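Local atomic coordinates of epoxide hydrolase (Aspergillus niger, PDB entry 3G02), a protein that probably hydrolyses epoxides to vicinal diols as an alpha/beta-hydrolase-fold enzyme, here an enantioselective variant from directed evolution. Residues A[261-264]-A[265-268]; A[102-106]-A[107-111]; A[351-354]-A[355-359]; A[48-52]-A[53-57]; A[22-26]-A[27-31]. The protein carries 9 engineered substitutions. All blocks are in the same frame, centred on the assembly; numbering follows the deposited sequence.

Along the chain the contacts run 22-31, 48-57, 102-111, 261-268 and 351-359, each within one continuous piece of backbone. Interactions 5 and 4 lie before the central sheet, at the start of helix 26-38 and in the loop ahead of helix 59-71. Interaction 2 leads from strand 95-102 into strand 110-115, and interaction 3 joins strands 340-345 and 362-369 by a short helix. Interaction 1, on helix 260-268, lies across the chain's centre from interaction 2, centres about 41 Å apart. Within one chain interactions 1 and 4 are about 23 Å apart between centres and do not touch, but across the dimer Ile57 of one subunit is hydrogen-bonded to Ser261 and Thr262 of the other.

Interaction 1 (A[261-264]-A[265-268]); sequences STIG and HVLS
This is an i to i+3 and i+4 contact, Ile263 with Val266 and Leu267, along two buried turns of helix 260-268, at the dimer interface of an alpha/beta-hydrolase-fold enzyme. Regular helical bonds carry the backbone, such as Val266 N to Thr262 O at 2.9 Å. CD1 of Ile263 touches both Leu267 CG, at 3.9 Å, and Val266 CG1, at 4.0 Å. Ile263 CG1 lies anti to the backbone N (chi1 -170°), and the bend at chi2 swings CD1 toward both partners. Ile263 and Leu267 face inward and pack on Trp277 of helix 271-284 and on Phe308, while Val266 also meets Val266 of the second subunit. The Ile263 side chain is about 8 Å from that of Tyr315, a predicted proton donor. On the side facing the second subunit, Ser261 OG is hydrogen-bonded to Ile57 O and Thr262 OG1 to Ile57 N and Glu280 of that subunit. The His265 ring lies obliquely to Ser261 O, and its NE2 has a weak hydrogen bond to Ser59 OG of the second subunit. Gly264 O takes two bonds: Ser268 N and Ser268 OG approach from opposite faces of the carbonyl plane, the OG at 2.7 Å.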
loop_
_atom_site.group_PDB
_atom_site.type_symbol
_atom_site.label_atom_id
_atom_site.label_comp_id
_atom_site.label_asym_id
_atom_site.label_seq_id
_atom_site.Cartn_x
_atom_site.Cartn_y
_atom_site.Cartn_z
ATOM N N SER A 261 -4.810 -9.615 1.814
ATOM C CA SER A 261 -6.100 -9.816 1.161
ATOM C C SER A 261 -6.602 -8.549 0.457
ATOM O O SER A 261 -7.031 -8.600 -0.696
ATOM C CB SER A 261 -7.149 -10.341 2.139
ATOM O OG SER A 261 -8.330 -10.646 1.424
ATOM N N THR A 262 -6.528 -7.414 1.149
ATOM C CA THR A 262 -6.951 -6.144 0.571
ATOM C C THR A 262 -6.131 -5.797 -0.670
ATOM O O THR A 262 -6.686 -5.566 -1.741
ATOM C CB THR A 262 -6.878 -5.009 1.603
ATOM O OG1 THR A 262 -7.778 -5.307 2.670
ATOM C CG2 THR A 262 -7.267 -3.674 0.979
ATOM N N ILE A 263 -4.809 -5.784 -0.538
ATOM C CA ILE A 263 -3.983 -5.383 -1.674
ATOM C C ILE A 263 -4.086 -6.398 -2.823
ATOM O O ILE A 263 -4.060 -6.011 -3.988
ATOM C CB ILE A 263 -2.520 -5.030 -1.258
ATOM C CG1 ILE A 263 -1.747 -4.378 -2.418
ATOM C CG2 ILE A 263 -1.779 -6.246 -0.707
ATOM C CD1 ILE A 263 -2.354 -3.075 -2.952
ATOM N N GLY A 264 -4.248 -7.678 -2.489
ATOM C CA GLY A 264 -4.486 -8.706 -3.502
ATOM C C GLY A 264 -5.714 -8.399 -4.337
ATOM O O GLY A 264 -5.680 -8.496 -5.562
ATOM N N HIS A 265 -6.800 -8.006 -3.677
ATOM C CA HIS A 265 -8.025 -7.639 -4.387
ATOM C C HIS A 265 -7.867 -6.347 -5.181
ATOM O O HIS A 265 -8.312 -6.259 -6.323
ATOM C CB HIS A 265 -9.199 -7.536 -3.421
ATOM C CG HIS A 265 -9.780 -8.861 -3.040
ATOM N ND1 HIS A 265 -10.501 -9.634 -3.924
ATOM C CD2 HIS A 265 -9.747 -9.550 -1.877
ATOM C CE1 HIS A 265 -10.889 -10.743 -3.320
ATOM N NE2 HIS A 265 -10.443 -10.718 -2.079
ATOM N N VAL A 266 -7.218 -5.356 -4.571
ATOM C CA VAL A 266 -6.950 -4.081 -5.232
ATOM C C VAL A 266 -6.218 -4.270 -6.578
ATOM O O VAL A 266 -6.652 -3.758 -7.610
ATOM C CB VAL A 266 -6.170 -3.121 -4.287
ATOM C CG1 VAL A 266 -5.581 -1.936 -5.043
ATOM C CG2 VAL A 266 -7.077 -2.641 -3.168
ATOM N N LEU A 267 -5.114 -5.009 -6.571
ATOM C CA LEU A 267 -4.318 -5.172 -7.793
ATOM C C LEU A 267 -4.897 -6.172 -8.793
ATOM O O LEU A 267 -4.565 -6.127 -9.984
ATOM C CB LEU A 267 -2.869 -5.528 -7.455
ATOM C CG LEU A 267 -2.145 -4.534 -6.541
ATOM C CD1 LEU A 267 -0.704 -4.925 -6.485
ATOM C CD2 LEU A 267 -2.289 -3.085 -7.003
ATOM N N SER A 268 -5.767 -7.058 -8.314
ATOM C CA SER A 268 -6.470 -7.988 -9.196
ATOM C C SER A 268 -7.598 -7.316 -9.968
ATOM O O SER A 268 -8.041 -7.847 -10.989
ATOM C CB SER A 268 -7.041 -9.147 -8.389
ATOM O OG SER A 268 -6.002 -9.934 -7.835
#

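Interaction 2 (A[102-106]-A[107-111]); sequences LFSER and EDAVP
Ser104 and Ala109 form the close-packed side of this loop, with Ser104 CB 3.6 Å from Ala109 CB. Both are buried and both pack on His144 of strand 143-148. The methyl of Ala109 also lies 3.5 Å from Arg106 O. Ser104 OG is anti to the backbone N (chi1 180°) and accepts from Arg106 N at 2.9 Å, an ST turn. The same hydroxyl is hydrogen-bonded to Leu141 O, which ties the loop to the chain just ahead of strand 143-148. The other side is exposed and held by charge. Asp108 reaches back over one face of the Arg106 guanidinium, and its OD2 is 3.1 Å from Arg106 NE. The carboxylate stands nearly upright on that group, the planes 83° apart. No N-H of Arg106 points at OD2, which makes this a salt bridge of charges alone. The bends of Arg106 at chi2 and chi3 bring the guanidinium against the Asp108 carboxylate. Glu107 is exposed, with a weak hydrogen bond between Glu107 OE2 and Ser11 OG. Arg106 to Ala109 form a type I beta turn. It belongs to the loop that carries the chain from strand 95-102 into strand 110-115 of the alpha/beta-hydrolase sheet.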
loop_
_atom_site.group_PDB
_atom_site.type_symbol
_atom_site.label_atom_id
_atom_site.label_comp_id
_atom_site.label_asym_id
_atom_site.label_seq_id
_atom_site.Cartn_x
_atom_site.Cartn_y
_atom_site.Cartn_z
ATOM N N LEU A 102 17.639 -26.393 -17.497
ATOM C CA LEU A 102 18.588 -26.975 -18.435
ATOM C C LEU A 102 19.239 -28.136 -17.708
ATOM O O LEU A 102 19.962 -27.937 -16.733
ATOM C CB LEU A 102 19.654 -25.969 -18.875
ATOM C CG LEU A 102 19.235 -24.789 -19.755
ATOM C CD1 LEU A 102 20.457 -23.920 -20.023
ATOM C CD2 LEU A 102 18.598 -25.226 -21.067
ATOM N N PHE A 103 18.947 -29.350 -18.170
ATOM C CA PHE A 103 19.552 -30.545 -17.601
ATOM C C PHE A 103 20.753 -30.996 -18.414
ATOM O O PHE A 103 20.689 -31.088 -19.640
ATOM C CB PHE A 103 18.538 -31.686 -17.510
ATOM C CG PHE A 103 17.450 -31.458 -16.500
ATOM C CD1 PHE A 103 17.744 -31.404 -15.141
ATOM C CD2 PHE A 103 16.133 -31.308 -16.911
ATOM C CE1 PHE A 103 16.733 -31.192 -14.202
ATOM C CE2 PHE A 103 15.116 -31.100 -15.981
ATOM C CZ PHE A 103 15.418 -31.046 -14.629
ATOM N N SER A 104 21.846 -31.266 -17.716
ATOM C CA SER A 104 23.029 -31.830 -18.344
ATOM C C SER A 104 22.842 -33.325 -18.578
ATOM O O SER A 104 22.053 -33.977 -17.887
ATOM C CB SER A 104 24.247 -31.587 -17.463
ATOM O OG SER A 104 25.418 -32.132 -18.049
ATOM N N GLU A 105 23.556 -33.855 -19.567
ATOM C CA GLU A 105 23.614 -35.300 -19.789
ATOM C C GLU A 105 24.800 -35.907 -19.035
ATOM O O GLU A 105 24.984 -37.127 -19.033
ATOM C CB GLU A 105 23.696 -35.622 -21.285
ATOM C CG GLU A 105 22.372 -35.487 -22.035
ATOM C CD GLU A 105 22.520 -35.612 -23.545
ATOM O OE1 GLU A 105 23.547 -36.155 -24.014
ATOM O OE2 GLU A 105 21.603 -35.171 -24.270
ATOM N N ARG A 106 25.595 -35.050 -18.392
ATOM C CA ARG A 106 26.735 -35.486 -17.590
ATOM C C ARG A 106 26.294 -36.024 -16.234
ATOM O O ARG A 106 25.442 -35.431 -15.566
ATOM C CB ARG A 106 27.739 -34.348 -17.381
ATOM C CG ARG A 106 28.439 -33.878 -18.642
ATOM C CD ARG A 106 29.952 -33.800 -18.445
ATOM N NE ARG A 106 30.368 -32.721 -17.551
ATOM C CZ ARG A 106 31.593 -32.596 -17.041
ATOM N NH1 ARG A 106 32.537 -33.489 -17.324
ATOM N NH2 ARG A 106 31.877 -31.578 -16.237
ATOM N N GLU A 107 26.888 -37.143 -15.826
ATOM C CA GLU A 107 26.592 -37.744 -14.528
ATOM C C GLU A 107 27.249 -36.979 -13.371
ATOM O O GLU A 107 26.798 -37.066 -12.226
ATOM C CB GLU A 107 27.006 -39.222 -14.515
ATOM C CG GLU A 107 26.344 -40.070 -13.422
ATOM C CD GLU A 107 24.830 -40.205 -13.580
ATOM O OE1 GLU A 107 24.138 -40.285 -12.543
ATOM O OE2 GLU A 107 24.331 -40.232 -14.730
ATOM N N ASP A 108 28.302 -36.221 -13.674
ATOM C CA ASP A 108 29.015 -35.439 -12.658
ATOM C C ASP A 108 28.518 -33.990 -12.535
ATOM O O ASP A 108 29.111 -33.186 -11.808
ATOM C CB ASP A 108 30.534 -35.474 -12.906
ATOM C CG ASP A 108 30.943 -34.807 -14.215
ATOM O OD1 ASP A 108 32.136 -34.460 -14.349
ATOM O OD2 ASP A 108 30.089 -34.629 -15.111
ATOM N N ALA A 109 27.426 -33.675 -13.233
ATOM C CA ALA A 109 26.886 -32.310 -13.278
ATOM C C ALA A 109 26.420 -31.826 -11.909
ATOM O O ALA A 109 25.748 -32.560 -11.183
ATOM C CB ALA A 109 25.757 -32.217 -14.287
ATOM N N VAL A 110 26.784 -30.592 -11.568
ATOM C CA VAL A 110 26.411 -29.998 -10.284
ATOM C C VAL A 110 24.966 -29.490 -10.336
ATOM O O VAL A 110 24.637 -28.642 -11.165
ATOM C CB VAL A 110 27.345 -28.823 -9.890
ATOM C CG1 VAL A 110 27.019 -28.328 -8.483
ATOM C CG2 VAL A 110 28.811 -29.228 -9.991
ATOM N N PRO A 111 24.092 -30.012 -9.454
ATOM C CA PRO A 111 22.715 -29.515 -9.417
ATOM C C PRO A 111 22.605 -28.150 -8.741
ATOM O O PRO A 111 23.070 -27.974 -7.615
ATOM C CB PRO A 111 21.982 -30.565 -8.575
ATOM C CG PRO A 111 22.970 -31.718 -8.409
ATOM C CD PRO A 111 24.307 -31.092 -8.474
#

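Interaction 3 (A[351-354]-A[355-359]); sequences VPVP and RSWIA. Engineered in segment 351-354: Val351 (natural residue Cys).
The backbone passes from a loop into helix 355-358 at Pro354, the N-cap residue, whose carbonyl takes two bonds from the first turn. Ile358 N meets Pro354 O almost straight, at 3.1 Å with an N-H...O angle of 172°. Trp357 N reaches the same oxygen from above the carbonyl plane, in a more bent bond. Before the cap, Pro352 is the centre of an inverse gamma turn, closed by Val353 N bonding to Val351 O. Val351 is an engineered residue.

The main side-chain contact is a CH-pi contact of Pro354 with the Trp357 indole. Trp357 CG lies beside the backbone N (chi1 -79°), which brings the indole against the proline. Pro354 CG lies over the face of the five-membered ring, 3.9 Å from its centroid and 18° off the normal. Pro354 CD is 3.7 Å from Trp357 CD2. Val353 divides its two methyls. CG1 touches Trp357 CE3 at 3.7 Å, and CG2 meets Ile358 CG1 at 3.7 Å. Ile358 CD1 folds back to 3.4 Å from Val353 O.

Trp357 NE1 is hydrogen-bonded to Pro226 O, and its ring also packs on Ile239 of helix 233-248. Val353 touches Met242 of that helix. On the sheet side, Ile358 packs on Phe341 and Phe343 of strand 340-345, while Arg355 lies against Leu364 and Phe367 of strand 362-369.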
loop_
_atom_site.group_PDB
_atom_site.type_symbol
_atom_site.label_atom_id
_atom_site.label_comp_id
_atom_site.label_asym_id
_atom_site.label_seq_id
_atom_site.Cartn_x
_atom_site.Cartn_y
_atom_site.Cartn_z
ATOM N N VAL A 351 19.037 -2.989 -0.440
ATOM C CA VAL A 351 19.541 -2.910 0.925
ATOM C C VAL A 351 21.009 -3.349 0.929
ATOM O O VAL A 351 21.345 -4.432 1.416
ATOM C CB VAL A 351 18.654 -3.731 1.897
ATOM C CG1 VAL A 351 17.334 -3.006 2.142
ATOM C CG2 VAL A 351 18.375 -5.131 1.351
ATOM N N PRO A 352 21.888 -2.504 0.356
ATOM C CA PRO A 352 23.262 -2.912 0.063
ATOM C C PRO A 352 24.178 -2.925 1.286
ATOM O O PRO A 352 25.054 -2.064 1.434
ATOM C CB PRO A 352 23.716 -1.901 -0.999
ATOM C CG PRO A 352 22.851 -0.706 -0.809
ATOM C CD PRO A 352 21.618 -1.112 -0.052
ATOM N N VAL A 353 23.962 -3.921 2.144
ATOM C CA VAL A 353 24.784 -4.150 3.330
ATOM C C VAL A 353 26.184 -4.613 2.911
ATOM O O VAL A 353 26.329 -5.290 1.890
ATOM C CB VAL A 353 24.127 -5.168 4.313
ATOM C CG1 VAL A 353 22.889 -4.562 4.953
ATOM C CG2 VAL A 353 23.781 -6.482 3.621
ATOM N N PRO A 354 27.218 -4.226 3.682
ATOM C CA PRO A 354 28.601 -4.495 3.289
ATOM C C PRO A 354 29.060 -5.925 3.585
ATOM O O PRO A 354 28.409 -6.646 4.343
ATOM C CB PRO A 354 29.390 -3.509 4.151
ATOM C CG PRO A 354 28.593 -3.400 5.392
ATOM C CD PRO A 354 27.148 -3.497 4.963
ATOM N N ARG A 355 30.195 -6.301 2.997
ATOM C CA ARG A 355 30.808 -7.611 3.202
ATOM C C ARG A 355 30.962 -7.987 4.682
ATOM O O ARG A 355 30.622 -9.102 5.074
ATOM C CB ARG A 355 32.168 -7.680 2.494
ATOM C CG ARG A 355 32.874 -9.018 2.650
ATOM C CD ARG A 355 34.184 -9.075 1.881
ATOM N NE ARG A 355 34.812 -10.386 2.030
ATOM C CZ ARG A 355 35.731 -10.887 1.208
ATOM N NH1 ARG A 355 36.145 -10.194 0.154
ATOM N NH2 ARG A 355 36.234 -12.094 1.440
ATOM N N SER A 356 31.465 -7.055 5.492
ATOM C CA SER A 356 31.727 -7.323 6.912
ATOM C C SER A 356 30.458 -7.615 7.722
ATOM O O SER A 356 30.523 -8.231 8.787
ATOM C CB SER A 356 32.510 -6.171 7.545
ATOM O OG SER A 356 31.755 -4.975 7.536
ATOM N N TRP A 357 29.311 -7.166 7.217
ATOM C CA TRP A 357 28.028 -7.472 7.842
ATOM C C TRP A 357 27.533 -8.833 7.368
ATOM O O TRP A 357 27.121 -9.663 8.172
ATOM C CB TRP A 357 27.001 -6.393 7.511
ATOM C CG TRP A 357 27.129 -5.130 8.317
ATOM C CD1 TRP A 357 28.227 -4.694 9.012
ATOM C CD2 TRP A 357 26.129 -4.120 8.475
ATOM N NE1 TRP A 357 27.959 -3.483 9.608
ATOM C CE2 TRP A 357 26.678 -3.108 9.294
ATOM C CE3 TRP A 357 24.809 -3.980 8.018
ATOM C CZ2 TRP A 357 25.957 -1.966 9.661
ATOM C CZ3 TRP A 357 24.093 -2.844 8.381
ATOM C CH2 TRP A 357 24.671 -1.851 9.194
ATOM N N ILE A 358 27.589 -9.057 6.055
ATOM C CA ILE A 358 27.183 -10.330 5.461
ATOM C C ILE A 358 28.002 -11.497 6.034
ATOM O O ILE A 358 27.473 -12.586 6.264
ATOM C CB ILE A 358 27.284 -10.274 3.915
ATOM C CG1 ILE A 358 26.331 -9.203 3.372
ATOM C CG2 ILE A 358 26.985 -11.636 3.288
ATOM C CD1 ILE A 358 26.671 -8.706 1.988
ATOM N N ALA A 359 29.285 -11.241 6.287
ATOM C CA ALA A 359 30.196 -12.240 6.850
ATOM C C ALA A 359 29.773 -12.762 8.228
ATOM O O ALA A 359 30.135 -13.879 8.606
ATOM C CB ALA A 359 31.613 -11.685 6.902
#

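Interaction 4 (A[48-52]-A[53-57]); sequences SLQAD and GRFGI
The Arg54 guanidinium has CE2 of Phe55 over one face and the oxygens of Gln50 and Asp52 around its edge. Both acceptor groups are turned steeply to it: the amide plane of Gln50 is 85° away and the carboxylate plane of Asp52 83°. Gln50 OE1 takes a bond from Arg54 NH1 at 2.9 Å and a weak one from Arg54 NH2. Asp52 OD1 forms a salt bridge with Arg54 NH1 at 3.1 Å, met on its syn side. The backbone Arg54 N reaches the same OD1 at 3.1 Å, from the opposite face of the carboxylate. The Phe55 ring carries Arg54 CG over one face and Gln50 CG at its edge, with Gln50 CG 3.8 Å from Phe55 CD2. These groups bind together two successive type I beta turns, Gln50 to Gly53 and Gly53 to Gly56, in the loop between helices 26-38 and 59-71. The first is closed by Gly53 N to Gln50 O at 3.0 Å. Gly53 takes a positive phi where the turns join. Gln50 CG lies beside the backbone N (chi1 -62°), and a bend at chi2 brings the amide to Arg54. Its NE2 is hydrogen-bonded to Tyr46 O. Phe55 also meets Arg316 of the second subunit in a cation-pi contact.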
loop_
_atom_site.group_PDB
_atom_site.type_symbol
_atom_site.label_atom_id
_atom_site.label_comp_id
_atom_site.label_asym_id
_atom_site.label_seq_id
_atom_site.Cartn_x
_atom_site.Cartn_y
_atom_site.Cartn_z
ATOM N N SER A 48 2.018 13.331 -9.226
ATOM C CA SER A 48 2.134 12.555 -10.461
ATOM C C SER A 48 2.819 13.332 -11.583
ATOM O O SER A 48 3.120 12.772 -12.635
ATOM C CB SER A 48 0.770 12.032 -10.922
ATOM O OG SER A 48 0.009 13.052 -11.551
ATOM N N LEU A 49 3.055 14.618 -11.344
ATOM C CA LEU A 49 3.736 15.473 -12.315
ATOM C C LEU A 49 5.203 15.704 -11.971
ATOM O O LEU A 49 5.880 16.490 -12.633
ATOM C CB LEU A 49 2.999 16.806 -12.448
ATOM C CG LEU A 49 1.592 16.724 -13.053
ATOM C CD1 LEU A 49 0.843 18.045 -12.895
ATOM C CD2 LEU A 49 1.623 16.274 -14.518
ATOM N N GLN A 50 5.692 15.020 -10.940
ATOM C CA GLN A 50 7.097 15.107 -10.555
ATOM C C GLN A 50 7.960 14.227 -11.452
ATOM O O GLN A 50 7.864 12.998 -11.406
ATOM C CB GLN A 50 7.282 14.725 -9.078
ATOM C CG GLN A 50 6.548 15.640 -8.102
ATOM C CD GLN A 50 6.818 17.110 -8.365
ATOM O OE1 GLN A 50 7.945 17.581 -8.222
ATOM N NE2 GLN A 50 5.782 17.838 -8.771
ATOM N N ALA A 51 8.814 14.863 -12.253
ATOM C CA ALA A 51 9.670 14.150 -13.207
ATOM C C ALA A 51 10.601 13.132 -12.549
ATOM O O ALA A 51 10.907 12.094 -13.144
ATOM C CB ALA A 51 10.472 15.137 -14.047
ATOM N N ASP A 52 11.043 13.423 -11.325
ATOM C CA ASP A 52 11.958 12.530 -10.618
ATOM C C ASP A 52 11.271 11.286 -10.040
ATOM O O ASP A 52 11.938 10.364 -9.557
ATOM C CB ASP A 52 12.786 13.285 -9.556
ATOM C CG ASP A 52 11.954 13.802 -8.378
ATOM O OD1 ASP A 52 10.752 13.480 -8.252
ATOM O OD2 ASP A 52 12.533 14.535 -7.545
ATOM N N GLY A 53 9.940 11.268 -10.108
ATOM C CA GLY A 53 9.149 10.121 -9.659
ATOM C C GLY A 53 9.279 9.781 -8.182
ATOM O O GLY A 53 9.067 8.635 -7.787
ATOM N N ARG A 54 9.619 10.771 -7.357
ATOM C CA ARG A 54 9.854 10.525 -5.933
ATOM C C ARG A 54 8.592 10.094 -5.175
ATOM O O ARG A 54 8.687 9.516 -4.086
ATOM C CB ARG A 54 10.512 11.733 -5.263
ATOM C CG ARG A 54 9.613 12.939 -5.076
ATOM C CD ARG A 54 10.433 14.118 -4.593
ATOM N NE ARG A 54 9.626 15.321 -4.417
ATOM C CZ ARG A 54 9.286 16.149 -5.400
ATOM N NH1 ARG A 54 9.675 15.904 -6.650
ATOM N NH2 ARG A 54 8.550 17.221 -5.133
ATOM N N PHE A 55 7.425 10.375 -5.754
ATOM C CA PHE A 55 6.156 9.942 -5.173
ATOM C C PHE A 55 5.578 8.709 -5.873
ATOM O O PHE A 55 4.434 8.330 -5.624
ATOM C CB PHE A 55 5.136 11.085 -5.187
ATOM C CG PHE A 55 5.568 12.299 -4.402
ATOM C CD1 PHE A 55 5.843 12.203 -3.036
ATOM C CD2 PHE A 55 5.690 13.540 -5.024
ATOM C CE1 PHE A 55 6.237 13.318 -2.308
ATOM C CE2 PHE A 55 6.074 14.670 -4.301
ATOM C CZ PHE A 55 6.348 14.560 -2.943
ATOM N N GLY A 56 6.376 8.082 -6.731
ATOM C CA GLY A 56 5.942 6.903 -7.466
ATOM C C GLY A 56 5.737 7.222 -8.934
ATOM O O GLY A 56 6.224 8.248 -9.426
ATOM N N ILE A 57 5.008 6.355 -9.632
ATOM C CA ILE A 57 4.885 6.458 -11.087
ATOM C C ILE A 57 4.232 7.769 -11.521
ATOM O O ILE A 57 3.301 8.259 -10.886
ATOM C CB ILE A 57 4.112 5.271 -11.698
ATOM C CG1 ILE A 57 2.716 5.157 -11.074
ATOM C CG2 ILE A 57 4.898 3.966 -11.519
ATOM C CD1 ILE A 57 1.635 4.901 -12.069
#

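Interaction 5 (A[22-26]-A[27-31]); sequences VSIPD and EQLDD
Gln28 lies against Pro25 at the N-cap of helix 26-38, the first helix of this enzyme. Its CB sits 3.4 Å from Pro25 O and 3.8 Å from Ile24 CG2. Beyond CG the chain runs extended (chi2 177°) and lays the amide alongside the CG and CD atoms of Pro25. There Gln28 CD is 3.6 Å from Pro25 CD, and Gln28 NE2 is 3.5 Å from Pro25 CG. The other amide atom, OE1, lies near both Pro25 CD and Ile24 CG2. That methyl group of Ile24 also meets Leu29 CD2 at 3.9 Å, an apolar contact on the inner face, where Ile24 and Leu29 both pack on Trp75 of helix 75-82 and on Leu304 of helix 292-304. The cap carbonyl of Pro25 accepts twice. Leu29 N lies in its carbonyl plane, whereas Gln28 N comes from above it. The outer face carries several acids. Asp26 OD1 forms a salt bridge with Arg76, which probably eases the charge of Asp26 next to Asp30. A water donates to both acids, weakly to Asp26 OD1. Its firmer bond is to Asp30 OD1, and the backbone Asp30 N bonds to Asp26 O at 2.8 Å.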
loop_
_atom_site.group_PDB
_atom_site.type_symbol
_atom_site.label_atom_id
_atom_site.label_comp_id
_atom_site.label_asym_id
_atom_site.label_seq_id
_atom_site.Cartn_x
_atom_site.Cartn_y
_atom_site.Cartn_z
ATOM N N VAL A 22 3.426 -22.898 -22.237
ATOM C CA VAL A 22 2.586 -21.727 -22.001
ATOM C C VAL A 22 1.699 -21.507 -23.223
ATOM O O VAL A 22 2.191 -21.359 -24.342
ATOM C CB VAL A 22 3.423 -20.461 -21.698
ATOM C CG1 VAL A 22 2.505 -19.274 -21.397
ATOM C CG2 VAL A 22 4.383 -20.710 -20.531
ATOM N N SER A 23 0.387 -21.509 -22.998
ATOM C CA SER A 23 -0.589 -21.353 -24.064
ATOM C C SER A 23 -1.809 -20.619 -23.533
ATOM O O SER A 23 -2.845 -21.225 -23.244
ATOM C CB SER A 23 -0.980 -22.721 -24.641
ATOM O OG SER A 23 -1.819 -22.570 -25.771
ATOM N N ILE A 24 -1.665 -19.303 -23.388
ATOM C CA ILE A 24 -2.740 -18.456 -22.883
ATOM C C ILE A 24 -3.833 -18.346 -23.948
ATOM O O ILE A 24 -3.554 -17.942 -25.078
ATOM C CB ILE A 24 -2.222 -17.040 -22.488
ATOM C CG1 ILE A 24 -1.078 -17.124 -21.458
ATOM C CG2 ILE A 24 -3.369 -16.153 -21.989
ATOM C CD1 ILE A 24 -1.436 -17.785 -20.127
ATOM N N PRO A 25 -5.076 -18.729 -23.596
ATOM C CA PRO A 25 -6.180 -18.633 -24.548
ATOM C C PRO A 25 -6.376 -17.215 -25.080
ATOM O O PRO A 25 -6.193 -16.243 -24.339
ATOM C CB PRO A 25 -7.395 -19.060 -23.717
ATOM C CG PRO A 25 -6.833 -19.915 -22.635
ATOM C CD PRO A 25 -5.515 -19.286 -22.303
ATOM N N ASP A 26 -6.745 -17.109 -26.357
ATOM C CA ASP A 26 -7.011 -15.822 -27.000
ATOM C C ASP A 26 -8.023 -14.989 -26.216
ATOM O O ASP A 26 -7.868 -13.773 -26.094
ATOM C CB ASP A 26 -7.515 -16.021 -28.435
ATOM C CG ASP A 26 -6.403 -16.374 -29.407
ATOM O OD1 ASP A 26 -5.297 -15.795 -29.305
ATOM O OD2 ASP A 26 -6.643 -17.224 -30.294
ATOM N N GLU A 27 -9.049 -15.660 -25.688
ATOM C CA GLU A 27 -10.102 -15.018 -24.898
ATOM C C GLU A 27 -9.536 -14.278 -23.683
ATOM O O GLU A 27 -10.023 -13.208 -23.324
ATOM C CB GLU A 27 -11.148 -16.049 -24.452
ATOM C CG GLU A 27 -12.544 -15.471 -24.247
ATOM C CD GLU A 27 -13.494 -16.421 -23.530
ATOM O OE1 GLU A 27 -13.677 -17.566 -23.999
ATOM O OE2 GLU A 27 -14.070 -16.012 -22.498
ATOM N N GLN A 28 -8.500 -14.848 -23.067
ATOM C CA GLN A 28 -7.858 -14.235 -21.902
ATOM C C GLN A 28 -7.026 -13.014 -22.286
ATOM O O GLN A 28 -6.985 -12.027 -21.549
ATOM C CB GLN A 28 -7.016 -15.260 -21.142
ATOM C CG GLN A 28 -7.861 -16.272 -20.369
ATOM C CD GLN A 28 -7.040 -17.345 -19.680
ATOM O OE1 GLN A 28 -5.882 -17.125 -19.316
ATOM N NE2 GLN A 28 -7.643 -18.517 -19.491
ATOM N N LEU A 29 -6.377 -13.083 -23.446
ATOM C CA LEU A 29 -5.635 -11.948 -23.982
ATOM C C LEU A 29 -6.576 -10.822 -24.390
ATOM O O LEU A 29 -6.280 -9.646 -24.163
ATOM C CB LEU A 29 -4.756 -12.378 -25.160
ATOM C CG LEU A 29 -3.618 -13.359 -24.861
ATOM C CD1 LEU A 29 -2.835 -13.677 -26.124
ATOM C CD2 LEU A 29 -2.686 -12.811 -23.780
ATOM N N ASP A 30 -7.708 -11.190 -24.993
ATOM C CA ASP A 30 -8.759 -10.233 -25.328
ATOM C C ASP A 30 -9.295 -9.568 -24.065
ATOM O O ASP A 30 -9.493 -8.353 -24.042
ATOM C CB ASP A 30 -9.911 -10.920 -26.071
ATOM C CG ASP A 30 -9.500 -11.478 -27.423
ATOM O OD1 ASP A 30 -8.446 -11.070 -27.968
ATOM O OD2 ASP A 30 -10.246 -12.337 -27.941
ATOM N N ASP A 31 -9.520 -10.374 -23.027
ATOM C CA ASP A 31 -10.025 -9.877 -21.747
ATOM C C ASP A 31 -9.054 -8.859 -21.157
ATOM O O ASP A 31 -9.467 -7.798 -20.693
ATOM C CB ASP A 31 -10.258 -11.027 -20.763
ATOM C CG ASP A 31 -11.251 -10.670 -19.664
ATOM O OD1 ASP A 31 -12.284 -10.038 -19.974
ATOM O OD2 ASP A 31 -11.013 -11.035 -18.491
HETATM O O HOH W 1 -5.879 -12.562 -28.798
#